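Local coordinates for nicotinate phosphoribosyltransferase (PDB 1VLP), which catalyses the first step of NAD synthesis from nicotinic acid, the ATP-dependent joining of nicotinate and phosphoribosyl diphosphate into nicotinate ribonucleotide, at residues I269-D283 / A301-Y315. Sequence-based numbering, arbitrary orientation.
Sequences INTFGAKNAGLALTD and AYVGVRQDSGDPVEY
The ring of Tyr-302 is held between two alanine methyls: Ala-277 CB sits over the middle of one face, 3.8 Å from the ring centroid, and Ala-280 CB over the opposite face, nearer the rim, both as CH-pi contacts. Gly-278 O lies at the ring edge near its plane and accepts from Val-303 N, and Ile-269 CD1 approaches Tyr-302 CE2 obliquely. A leucine in place of Tyr-302 would probably leave both methyls without their flat partner and open a gap beside Ile-269. Further along, Leu-281 CD1 rests over one face of the Arg-306 guanidinium; both side chains start from the same face of the sheet, and CG anti to the backbone N in each (chi1 -163° and -171°) keeps them alongside each other. The edge of the Tyr-315 ring faces Thr-282, whose OG1 accepts from Tyr-315 OH at 2.7 Å and is also hydrogen-bonded to Thr-287 OG1, and Thr-282 CG2 packs tightly on Val-305 CG1. Between these groups, Ala-280 N donates to Gly-304 O (2.8 Å, nearly straight at 173°) and Arg-306 N to Ala-280 O (2.8 Å). Strand 279-281 is thus the outermost of the parallel sheet in the family's barrel-like domain, and 304-307 joins it to strand 335-338. Beyond the strands, Ser-309 OG donates to Asp-283 OD2 on its anti side, out of the carboxylate plane, and a water links Asp-283 OD1 to Arg-306 O. Arg-306, a nicotinate-binding residue by similarity, has NE bound to Ser-339 and a weak salt bridge from NH2 to Asp-308 OD1 (3.3 Å), while Asp-308 OD2 bonds His-244, unmodified here but probably phosphorylated during turnover. Side-chain packing is apolar round Tyr-302, whereas side-chain hydrogen bonds gather at the far end, consistent with a guanidinium positioned for its anionic substrate.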
ATOM      1  N   ILE A 269     -14.359  10.600  -7.028  1.00  8.30           N
ATOM      2  CA  ILE A 269     -15.308  11.461  -6.316  1.00  8.77           C
ATOM      3  C   ILE A 269     -16.753  11.025  -6.587  1.00 11.36           C
ATOM      4  O   ILE A 269     -17.579  10.994  -5.674  1.00 11.05           O
ATOM      5  CB  ILE A 269     -15.103  12.941  -6.706  1.00  8.88           C
ATOM      6  CG1 ILE A 269     -13.866  13.491  -6.019  1.00  8.70           C
ATOM      7  CG2 ILE A 269     -16.283  13.818  -6.263  1.00 14.55           C
ATOM      8  CD1 ILE A 269     -13.344  14.778  -6.615  1.00 11.32           C
ATOM      9  N   ASN A 270     -17.044  10.717  -7.843  1.00 12.43           N
ATOM     10  CA  ASN A 270     -18.359  10.248  -8.235  1.00 16.50           C
ATOM     11  C   ASN A 270     -18.686   8.906  -7.559  1.00 15.10           C
ATOM     12  O   ASN A 270     -19.850   8.661  -7.239  1.00 16.47           O
ATOM     13  CB  ASN A 270     -18.499  10.233  -9.772  1.00 14.78           C
ATOM     14  CG  ASN A 270     -18.458  11.651 -10.402  1.00 16.66           C
ATOM     15  OD1 ASN A 270     -18.740  12.671  -9.758  1.00 24.82           O
ATOM     16  ND2 ASN A 270     -18.093  11.704 -11.673  1.00 22.09           N
ATOM     17  N   THR A 271     -17.679   8.092  -7.238  1.00 12.71           N
ATOM     18  CA  THR A 271     -17.892   6.829  -6.534  1.00 11.50           C
ATOM     19  C   THR A 271     -18.138   6.926  -5.014  1.00 12.33           C
ATOM     20  O   THR A 271     -19.045   6.292  -4.474  1.00 12.41           O
ATOM     21  CB  THR A 271     -16.715   5.866  -6.781  1.00 14.87           C
ATOM     22  OG1 THR A 271     -16.558   5.729  -8.197  1.00 15.48           O
ATOM     23  CG2 THR A 271     -16.949   4.485  -6.135  1.00 13.82           C
ATOM     24  N   PHE A 272     -17.337   7.714  -4.324  1.00  6.01           N
ATOM     25  CA  PHE A 272     -17.382   7.741  -2.873  1.00  4.27           C
ATOM     26  C   PHE A 272     -17.983   9.006  -2.282  1.00  6.52           C
ATOM     27  O   PHE A 272     -18.263   9.050  -1.081  1.00  7.21           O
ATOM     28  CB  PHE A 272     -15.977   7.575  -2.344  1.00  3.17           C
ATOM     29  CG  PHE A 272     -15.364   6.240  -2.715  1.00  4.98           C
ATOM     30  CD1 PHE A 272     -16.032   5.045  -2.423  1.00  4.87           C
ATOM     31  CD2 PHE A 272     -14.133   6.175  -3.375  1.00  4.52           C
ATOM     32  CE1 PHE A 272     -15.451   3.802  -2.759  1.00 13.98           C
ATOM     33  CE2 PHE A 272     -13.564   4.951  -3.726  1.00  7.22           C
ATOM     34  CZ  PHE A 272     -14.220   3.758  -3.402  1.00  8.03           C
ATOM     35  N   GLY A 273     -18.121  10.035  -3.094  1.00  7.24           N
ATOM     36  CA  GLY A 273     -18.588  11.319  -2.622  1.00  8.41           C
ATOM     37  C   GLY A 273     -17.413  12.240  -2.381  1.00  7.77           C
ATOM     38  O   GLY A 273     -16.348  11.807  -1.902  1.00  7.86           O
ATOM     39  N   ALA A 274     -17.608  13.517  -2.721  1.00  3.04           N
ATOM     40  CA  ALA A 274     -16.548  14.528  -2.601  1.00  4.56           C
ATOM     41  C   ALA A 274     -15.996  14.574  -1.199  1.00  6.87           C
ATOM     42  O   ALA A 274     -14.782  14.637  -1.002  1.00  6.86           O
ATOM     43  CB  ALA A 274     -17.057  15.887  -2.985  1.00  9.84           C
ATOM     44  N   LYS A 275     -16.860  14.516  -0.196  1.00  9.42           N
ATOM     45  CA  LYS A 275     -16.334  14.606   1.157  1.00 10.13           C
ATOM     46  C   LYS A 275     -15.428  13.445   1.562  1.00 10.33           C
ATOM     47  O   LYS A 275     -14.613  13.601   2.494  1.00  8.86           O
ATOM     48  CB  LYS A 275     -17.437  14.864   2.169  1.00 13.11           C
ATOM     49  CG  LYS A 275     -18.268  13.725   2.605  1.00 16.32           C
ATOM     50  CD  LYS A 275     -19.288  14.234   3.649  1.00 27.83           C
ATOM     51  CE  LYS A 275     -20.141  13.127   4.237  1.00 34.96           C
ATOM     52  NZ  LYS A 275     -21.077  12.528   3.234  1.00 47.72           N
ATOM     53  N   ASN A 276     -15.543  12.298   0.866  1.00  5.32           N
ATOM     54  CA  ASN A 276     -14.760  11.109   1.166  1.00  5.72           C
ATOM     55  C   ASN A 276     -13.582  10.888   0.228  1.00  4.29           C
ATOM     56  O   ASN A 276     -12.958   9.826   0.253  1.00  7.43           O
ATOM     57  CB  ASN A 276     -15.699   9.897   1.183  1.00  4.56           C
ATOM     58  CG  ASN A 276     -16.875  10.098   2.112  1.00  8.45           C
ATOM     59  OD1 ASN A 276     -16.657  10.355   3.282  1.00 13.96           O
ATOM     60  ND2 ASN A 276     -18.135  10.039   1.588  1.00  4.47           N
ATOM     61  N   ALA A 277     -13.209  11.929  -0.517  1.00  6.99           N
ATOM     62  CA  ALA A 277     -12.167  11.854  -1.540  1.00  4.30           C
ATOM     63  C   ALA A 277     -10.805  11.436  -0.918  1.00  4.38           C
ATOM     64  O   ALA A 277     -10.107  10.665  -1.502  1.00  7.30           O
ATOM     65  CB  ALA A 277     -12.035  13.150  -2.244  1.00  6.76           C
ATOM     66  N   GLY A 278     -10.521  11.906   0.283  1.00  5.88           N
ATOM     67  CA  GLY A 278      -9.324  11.565   1.029  1.00  5.77           C
ATOM     68  C   GLY A 278      -8.123  12.396   0.626  1.00  5.57           C
ATOM     69  O   GLY A 278      -8.212  13.591   0.396  1.00  5.57           O
ATOM     70  N   LEU A 279      -6.979  11.746   0.584  1.00  5.03           N
ATOM     71  CA  LEU A 279      -5.754  12.371   0.167  1.00  4.34           C
ATOM     72  C   LEU A 279      -5.438  12.071  -1.290  1.00  5.12           C
ATOM     73  O   LEU A 279      -5.528  10.924  -1.757  1.00  6.81           O
ATOM     74  CB  LEU A 279      -4.588  11.916   1.051  1.00  5.18           C
ATOM     75  CG  LEU A 279      -4.723  12.173   2.536  1.00  6.79           C
ATOM     76  CD1 LEU A 279      -3.725  11.269   3.217  1.00 12.73           C
ATOM     77  CD2 LEU A 279      -4.478  13.620   2.871  1.00 10.43           C
ATOM     78  N   ALA A 280      -5.015  13.096  -2.013  1.00  6.47           N
ATOM     79  CA  ALA A 280      -4.679  12.922  -3.404  1.00  5.25           C
ATOM     80  C   ALA A 280      -3.236  12.418  -3.557  1.00  5.07           C
ATOM     81  O   ALA A 280      -2.339  12.910  -2.942  1.00  3.09           O
ATOM     82  CB  ALA A 280      -4.872  14.215  -4.175  1.00  6.70           C
ATOM     83  N   LEU A 281      -3.037  11.422  -4.408  1.00  6.65           N
ATOM     84  CA  LEU A 281      -1.725  10.946  -4.803  1.00  7.14           C
ATOM     85  C   LEU A 281      -1.265  11.638  -6.098  1.00  6.54           C
ATOM     86  O   LEU A 281      -1.777  11.379  -7.176  1.00  9.35           O
ATOM     87  CB  LEU A 281      -1.808   9.433  -4.998  1.00  9.86           C
ATOM     88  CG  LEU A 281      -0.534   8.624  -5.037  1.00 11.88           C
ATOM     89  CD1 LEU A 281       0.409   8.905  -3.840  1.00 13.91           C
ATOM     90  CD2 LEU A 281      -0.904   7.151  -5.102  1.00 16.83           C
ATOM     91  N   THR A 282      -0.297  12.540  -5.975  1.00  6.41           N
ATOM     92  CA  THR A 282      -0.002  13.498  -7.040  1.00  3.57           C
ATOM     93  C   THR A 282       1.103  13.118  -8.017  1.00  3.34           C
ATOM     94  O   THR A 282       1.223  13.753  -9.078  1.00  4.96           O
ATOM     95  CB  THR A 282       0.355  14.883  -6.426  1.00  5.76           C
ATOM     96  OG1 THR A 282       1.610  14.794  -5.771  1.00  7.17           O
ATOM     97  CG2 THR A 282      -0.673  15.314  -5.366  1.00  4.59           C
ATOM     98  N   ASP A 283       1.953  12.144  -7.646  1.00  5.99           N
ATOM     99  CA  ASP A 283       3.234  11.911  -8.345  1.00  6.84           C
ATOM    100  C   ASP A 283       3.220  10.851  -9.463  1.00  4.84           C
ATOM    101  O   ASP A 283       4.218  10.676 -10.164  1.00  4.16           O
ATOM    102  CB  ASP A 283       4.336  11.540  -7.362  1.00  7.56           C
ATOM    103  CG  ASP A 283       4.091  10.199  -6.655  1.00 11.26           C
ATOM    104  OD1 ASP A 283       2.979  10.010  -6.116  1.00 11.21           O
ATOM    105  OD2 ASP A 283       5.013   9.348  -6.603  1.00 17.00           O
ATOM    106  N   ALA A 301     -12.314  19.236  -2.131  1.00  7.04           N
ATOM    107  CA  ALA A 301     -12.804  17.919  -1.730  1.00  6.47           C
ATOM    108  C   ALA A 301     -11.748  17.056  -1.022  1.00  6.16           C
ATOM    109  O   ALA A 301     -11.958  16.527   0.095  1.00  5.02           O
ATOM    110  CB  ALA A 301     -13.349  17.165  -2.962  1.00  7.58           C
ATOM    111  N   TYR A 302     -10.612  16.886  -1.688  1.00  6.31           N
ATOM    112  CA  TYR A 302      -9.455  16.228  -1.058  1.00  3.84           C
ATOM    113  C   TYR A 302      -8.993  17.027   0.120  1.00  4.15           C
ATOM    114  O   TYR A 302      -8.928  18.221   0.055  1.00  3.80           O
ATOM    115  CB  TYR A 302      -8.302  16.075  -2.053  1.00  3.67           C
ATOM    116  CG  TYR A 302      -8.600  15.048  -3.118  1.00  2.65           C
ATOM    117  CD1 TYR A 302      -8.314  13.705  -2.919  1.00  2.66           C
ATOM    118  CD2 TYR A 302      -9.183  15.420  -4.311  1.00  2.00           C
ATOM    119  CE1 TYR A 302      -8.633  12.762  -3.875  1.00  7.74           C
ATOM    120  CE2 TYR A 302      -9.469  14.471  -5.294  1.00  8.49           C
ATOM    121  CZ  TYR A 302      -9.192  13.154  -5.060  1.00  5.36           C
ATOM    122  OH  TYR A 302      -9.479  12.193  -6.006  1.00  6.59           O
ATOM    123  N   VAL A 303      -8.600  16.346   1.179  1.00  3.91           N
ATOM    124  CA  VAL A 303      -8.203  17.030   2.395  1.00  6.69           C
ATOM    125  C   VAL A 303      -6.712  17.262   2.456  1.00  3.71           C
ATOM    126  O   VAL A 303      -6.220  17.859   3.419  1.00  3.57           O
ATOM    127  CB  VAL A 303      -8.630  16.250   3.653  1.00  6.69           C
ATOM    128  CG1 VAL A 303     -10.184  16.213   3.752  1.00  6.80           C
ATOM    129  CG2 VAL A 303      -8.004  14.886   3.685  1.00  9.62           C
ATOM    130  N   GLY A 304      -6.034  16.812   1.417  1.00  3.46           N
ATOM    131  CA  GLY A 304      -4.619  16.945   1.290  1.00  3.08           C
ATOM    132  C   GLY A 304      -4.071  16.013   0.236  1.00  2.00           C
ATOM    133  O   GLY A 304      -4.796  15.515  -0.650  1.00  2.28           O
ATOM    134  N   VAL A 305      -2.766  15.816   0.332  1.00  2.00           N
ATOM    135  CA  VAL A 305      -1.996  15.089  -0.646  1.00  4.59           C
ATOM    136  C   VAL A 305      -1.139  14.054   0.076  1.00  5.91           C
ATOM    137  O   VAL A 305      -0.780  14.237   1.249  1.00  7.11           O
ATOM    138  CB  VAL A 305      -1.063  15.971  -1.505  1.00  3.94           C
ATOM    139  CG1 VAL A 305      -1.863  16.879  -2.479  1.00  5.16           C
ATOM    140  CG2 VAL A 305      -0.102  16.779  -0.628  1.00  5.13           C
ATOM    141  N   ARG A 306      -0.869  12.954  -0.611  1.00  3.63           N
ATOM    142  CA  ARG A 306       0.066  11.906  -0.098  1.00  9.39           C
ATOM    143  C   ARG A 306       1.401  12.019  -0.876  1.00  8.08           C
ATOM    144  O   ARG A 306       1.418  12.012  -2.129  1.00 10.56           O
ATOM    145  CB  ARG A 306      -0.540  10.468  -0.186  1.00  9.31           C
ATOM    146  CG  ARG A 306       0.304   9.340   0.546  1.00 12.13           C
ATOM    147  CD  ARG A 306      -0.381   7.935   0.331  1.00 17.85           C
ATOM    148  NE  ARG A 306       0.615   6.963  -0.154  1.00 24.20           N
ATOM    149  CZ  ARG A 306       0.381   5.992  -1.024  1.00 32.05           C
ATOM    150  NH1 ARG A 306      -0.840   5.783  -1.526  1.00 28.28           N
ATOM    151  NH2 ARG A 306       1.384   5.197  -1.380  1.00 45.72           N
ATOM    152  N   GLN A 307       2.500  12.155  -0.120  1.00  8.03           N
ATOM    153  CA  GLN A 307       3.860  12.237  -0.659  1.00  7.97           C
ATOM    154  C   GLN A 307       4.479  10.803  -0.641  1.00  9.42           C
ATOM    155  O   GLN A 307       4.540  10.167   0.399  1.00 12.39           O
ATOM    156  CB  GLN A 307       4.682  13.224   0.130  1.00  7.16           C
ATOM    157  CG  GLN A 307       6.111  13.470  -0.387  1.00  7.43           C
ATOM    158  CD  GLN A 307       7.103  12.439   0.047  1.00 11.84           C
ATOM    159  OE1 GLN A 307       7.177  12.076   1.240  1.00  9.81           O
ATOM    160  NE2 GLN A 307       7.933  11.993  -0.899  1.00 12.17           N
ATOM    161  N   ASP A 308       4.863  10.305  -1.808  1.00  8.87           N
ATOM    162  CA  ASP A 308       5.279   8.935  -1.969  1.00 10.15           C
ATOM    163  C   ASP A 308       6.592   8.769  -2.739  1.00 12.66           C
ATOM    164  O   ASP A 308       7.080   7.627  -2.847  1.00 13.56           O
ATOM    165  CB  ASP A 308       4.178   8.180  -2.707  1.00 12.16           C
ATOM    166  CG  ASP A 308       4.258   6.666  -2.509  1.00 20.58           C
ATOM    167  OD1 ASP A 308       4.507   6.204  -1.364  1.00 21.49           O
ATOM    168  OD2 ASP A 308       4.035   5.966  -3.520  1.00 20.39           O
ATOM    169  N   SER A 309       7.108   9.843  -3.339  1.00 11.03           N
ATOM    170  CA  SER A 309       8.400   9.796  -4.014  1.00 11.38           C
ATOM    171  C   SER A 309       9.078  11.147  -4.103  1.00 11.29           C
ATOM    172  O   SER A 309       8.489  12.197  -3.836  1.00 10.60           O
ATOM    173  CB  SER A 309       8.272   9.263  -5.439  1.00 11.79           C
ATOM    174  OG  SER A 309       7.560  10.162  -6.278  1.00 11.54           O
ATOM    175  N   GLY A 310      10.343  11.122  -4.500  1.00 12.53           N
ATOM    176  CA  GLY A 310      11.098  12.346  -4.624  1.00 11.79           C
ATOM    177  C   GLY A 310      11.565  12.839  -3.284  1.00  8.71           C
ATOM    178  O   GLY A 310      11.466  12.152  -2.289  1.00 12.31           O
ATOM    179  N   ASP A 311      12.057  14.060  -3.255  1.00  9.49           N
ATOM    180  CA  ASP A 311      12.529  14.682  -2.016  1.00  9.77           C
ATOM    181  C   ASP A 311      11.378  15.288  -1.214  1.00  5.71           C
ATOM    182  O   ASP A 311      10.685  16.201  -1.716  1.00  5.86           O
ATOM    183  CB  ASP A 311      13.548  15.762  -2.334  1.00 14.36           C
ATOM    184  CG  ASP A 311      14.173  16.330  -1.073  1.00 19.68           C
ATOM    185  OD1 ASP A 311      13.605  17.271  -0.520  1.00 13.96           O
ATOM    186  OD2 ASP A 311      15.201  15.797  -0.594  1.00 26.15           O
ATOM    187  N   PRO A 312      11.134  14.781  -0.013  1.00  7.65           N
ATOM    188  CA  PRO A 312       9.959  15.221   0.742  1.00  8.38           C
ATOM    189  C   PRO A 312       9.932  16.718   1.101  1.00  7.26           C
ATOM    190  O   PRO A 312       8.851  17.314   1.121  1.00  5.70           O
ATOM    191  CB  PRO A 312      10.010  14.373   2.015  1.00  7.07           C
ATOM    192  CG  PRO A 312      10.783  13.128   1.572  1.00 10.42           C
ATOM    193  CD  PRO A 312      11.846  13.679   0.679  1.00  9.01           C
ATOM    194  N   VAL A 313      11.104  17.313   1.340  1.00  6.93           N
ATOM    195  CA  VAL A 313      11.165  18.744   1.676  1.00  7.64           C
ATOM    196  C   VAL A 313      10.837  19.587   0.459  1.00  3.54           C
ATOM    197  O   VAL A 313      10.009  20.491   0.540  1.00  5.43           O
ATOM    198  CB  VAL A 313      12.505  19.105   2.274  1.00  7.96           C
ATOM    199  CG1 VAL A 313      12.587  20.606   2.548  1.00 10.79           C
ATOM    200  CG2 VAL A 313      12.694  18.270   3.572  1.00  8.80           C
ATOM    201  N   GLU A 314      11.418  19.225  -0.683  1.00  4.02           N
ATOM    202  CA  GLU A 314      11.116  19.902  -1.932  1.00  5.22           C
ATOM    203  C   GLU A 314       9.634  19.757  -2.293  1.00  4.06           C
ATOM    204  O   GLU A 314       9.011  20.752  -2.665  1.00  3.36           O
ATOM    205  CB  GLU A 314      12.065  19.460  -3.058  1.00  9.49           C
ATOM    206  CG  GLU A 314      13.507  20.030  -2.912  1.00  9.54           C
ATOM    207  CD  GLU A 314      13.544  21.567  -2.729  1.00 25.93           C
ATOM    208  OE1 GLU A 314      12.980  22.321  -3.580  1.00 23.11           O
ATOM    209  OE2 GLU A 314      14.118  22.032  -1.718  1.00 26.77           O
ATOM    210  N   TYR A 315       9.092  18.550  -2.154  1.00  4.17           N
ATOM    211  CA  TYR A 315       7.646  18.321  -2.317  1.00  4.55           C
ATOM    212  C   TYR A 315       6.810  19.243  -1.445  1.00  2.00           C
ATOM    213  O   TYR A 315       5.850  19.854  -1.889  1.00  2.00           O
ATOM    214  CB  TYR A 315       7.297  16.868  -2.031  1.00  4.70           C
ATOM    215  CG  TYR A 315       5.873  16.534  -2.347  1.00  2.09           C
ATOM    216  CD1 TYR A 315       5.489  16.264  -3.654  1.00  3.06           C
ATOM    217  CD2 TYR A 315       4.918  16.468  -1.353  1.00  2.93           C
ATOM    218  CE1 TYR A 315       4.175  15.902  -3.927  1.00  6.07           C
ATOM    219  CE2 TYR A 315       3.625  16.117  -1.619  1.00  5.48           C
ATOM    220  CZ  TYR A 315       3.255  15.826  -2.904  1.00  7.24           C
ATOM    221  OH  TYR A 315       1.930  15.507  -3.177  1.00  7.60           O
TER
HETATM  222  O   HOH W   1     -11.905  14.157   1.456  1.00  7.46           O
HETATM  223  O   HOH W   2       2.813  11.869  -4.325  1.00 12.17           O
HETATM  224  O   HOH W   3       5.860   6.893  -6.323  1.00 23.88           O